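Local coordinates for START domain-containing protein 10 (Homo sapiens, PDB 6SER) that transfers phosphatidylcholine and phosphatidylethanolamine between membranes, preferring species with a palmitoyl or stearoyl chain at sn-1 and an unsaturated chain at sn-2, at residues Y83-D88 / K234-H238. Coordinates in Å, arbitrary orientation, origin at the centre of the assembly. Residues are numbered along the deposited sequence.
Sequences YDVLHD and KPWLH
Residues 83-87 form the last turn of helix 79-87. Residues 235-237 have helical phi/psi; Leu-237 N and His-238 N bond to Lys-234 O at 2.9 and 3.0 Å. The closest CA pair is His-87 with Trp-236, 6.6 Å. Tyr-83 (chi1 t) sets CE2 3.9 Å from Leu-237 CD2. A water lies 2.7 Å from both Tyr-83 OH and Trp-236 O, donating to the latter. Asp-84 (chi1 m) uses both oxygens: OD1 accepts from Trp-236 NE1 (2.7 Å, nearly linear), and OD2 forms a salt bridge with Lys-234 NZ (2.8 Å). Lys-234 is chi1 m, then t throughout. In the helix-grip START fold the long C-terminal helix, 197-227, packs over the curved sheet. The loop after it turns back onto helix 79-87, and Tyr-222 touches both Asp-84 and Trp-236. The His-87 ring (chi1 -95°) and the Trp-236 five-membered ring (chi1 p) are near parallel (5°) but slid apart, centroids 4.6 Å, barely overlapping. The CH-pi contacts are reciprocal: His-87 CB lies 3.5 Å from that Trp-236 centroid, Trp-236 CB 3.4 Å from the His-87 centroid. Asp-88 N-caps helix 89-95 through Tyr-91 N; its OD1 bonds to Tyr-222 OH, and Trp-236 CH2 only grazes OD1 at 3.5 Å.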
# COMPACT_ATOMS: atom_id res chain seq x y z
N TYR A 83 10.51 -0.64 -6.73
CA TYR A 83 10.13 0.68 -6.24
C TYR A 83 9.33 1.45 -7.30
O TYR A 83 8.28 2.03 -6.99
CB TYR A 83 11.38 1.45 -5.83
CG TYR A 83 11.16 2.77 -5.10
CD1 TYR A 83 10.45 2.83 -3.90
CD2 TYR A 83 11.70 3.95 -5.60
CE1 TYR A 83 10.26 4.03 -3.23
CE2 TYR A 83 11.53 5.16 -4.93
CZ TYR A 83 10.81 5.20 -3.75
OH TYR A 83 10.63 6.40 -3.09
N ASP A 84 9.81 1.46 -8.55
CA ASP A 84 9.08 2.12 -9.63
C ASP A 84 7.67 1.56 -9.77
O ASP A 84 6.71 2.31 -9.98
CB ASP A 84 9.82 1.94 -10.96
CG ASP A 84 11.09 2.77 -11.04
OD1 ASP A 84 11.26 3.71 -10.23
OD2 ASP A 84 11.90 2.49 -11.95
N VAL A 85 7.53 0.24 -9.66
CA VAL A 85 6.24 -0.41 -9.88
C VAL A 85 5.25 -0.02 -8.79
O VAL A 85 4.08 0.27 -9.07
CB VAL A 85 6.44 -1.93 -9.97
CG1 VAL A 85 5.10 -2.65 -10.00
CG2 VAL A 85 7.28 -2.25 -11.20
N LEU A 86 5.71 0.00 -7.54
CA LEU A 86 4.84 0.46 -6.46
C LEU A 86 4.44 1.92 -6.64
O LEU A 86 3.31 2.29 -6.30
CB LEU A 86 5.52 0.25 -5.11
CG LEU A 86 5.65 -1.21 -4.69
CD1 LEU A 86 6.33 -1.35 -3.33
CD2 LEU A 86 4.29 -1.87 -4.68
N HIS A 87 5.32 2.75 -7.19
CA HIS A 87 5.03 4.17 -7.33
C HIS A 87 4.16 4.48 -8.55
O HIS A 87 3.42 5.46 -8.53
CB HIS A 87 6.33 4.97 -7.42
CG HIS A 87 6.80 5.52 -6.11
ND1 HIS A 87 6.10 6.49 -5.42
CD2 HIS A 87 7.92 5.27 -5.38
CE1 HIS A 87 6.77 6.80 -4.31
NE2 HIS A 87 7.87 6.07 -4.27
N ASP A 88 4.23 3.67 -9.61
CA ASP A 88 3.69 4.03 -10.92
C ASP A 88 2.18 3.84 -10.94
O ASP A 88 1.68 2.78 -11.30
CB ASP A 88 4.35 3.20 -12.01
CG ASP A 88 4.13 3.78 -13.40
OD1 ASP A 88 5.10 3.85 -14.18
OD2 ASP A 88 2.98 4.17 -13.71
N LYS A 234 9.32 9.94 -14.31
CA LYS A 234 9.21 9.22 -13.04
C LYS A 234 9.24 10.27 -11.94
O LYS A 234 10.27 10.49 -11.30
CB LYS A 234 10.35 8.21 -12.87
CG LYS A 234 10.35 7.09 -13.89
CD LYS A 234 11.46 6.09 -13.60
CE LYS A 234 11.42 4.94 -14.58
NZ LYS A 234 12.49 3.94 -14.31
N PRO A 235 8.12 10.95 -11.71
CA PRO A 235 8.09 12.01 -10.68
C PRO A 235 8.39 11.52 -9.28
O PRO A 235 8.72 12.36 -8.43
CB PRO A 235 6.66 12.57 -10.79
CG PRO A 235 5.86 11.48 -11.44
CD PRO A 235 6.82 10.84 -12.41
N TRP A 236 8.24 10.22 -8.99
CA TRP A 236 8.61 9.74 -7.66
C TRP A 236 10.12 9.79 -7.44
O TRP A 236 10.57 9.84 -6.29
CB TRP A 236 8.09 8.32 -7.43
CG TRP A 236 8.43 7.34 -8.53
CD1 TRP A 236 9.49 6.46 -8.55
CD2 TRP A 236 7.70 7.12 -9.74
NE1 TRP A 236 9.46 5.72 -9.71
CE2 TRP A 236 8.37 6.10 -10.45
CE3 TRP A 236 6.55 7.68 -10.30
CZ2 TRP A 236 7.92 5.63 -11.68
CZ3 TRP A 236 6.11 7.22 -11.53
CH2 TRP A 236 6.80 6.21 -12.21
N LEU A 237 10.90 9.76 -8.52
CA LEU A 237 12.35 9.95 -8.44
C LEU A 237 12.75 11.41 -8.65
O LEU A 237 13.78 11.84 -8.12
CB LEU A 237 13.05 9.09 -9.49
CG LEU A 237 12.74 7.59 -9.46
CD1 LEU A 237 13.54 6.83 -10.52
CD2 LEU A 237 13.02 7.04 -8.06
N HIS A 238 11.96 12.17 -9.41
CA HIS A 238 12.28 13.56 -9.75
C HIS A 238 11.08 14.42 -9.40
O HIS A 238 10.17 14.59 -10.22
CB HIS A 238 12.66 13.69 -11.22
CG HIS A 238 13.69 12.70 -11.66
ND1 HIS A 238 15.01 12.79 -11.27
CD2 HIS A 238 13.59 11.59 -12.42
CE1 HIS A 238 15.68 11.78 -11.78
NE2 HIS A 238 14.85 11.04 -12.49
O HOH W 1 11.76 8.58 -4.27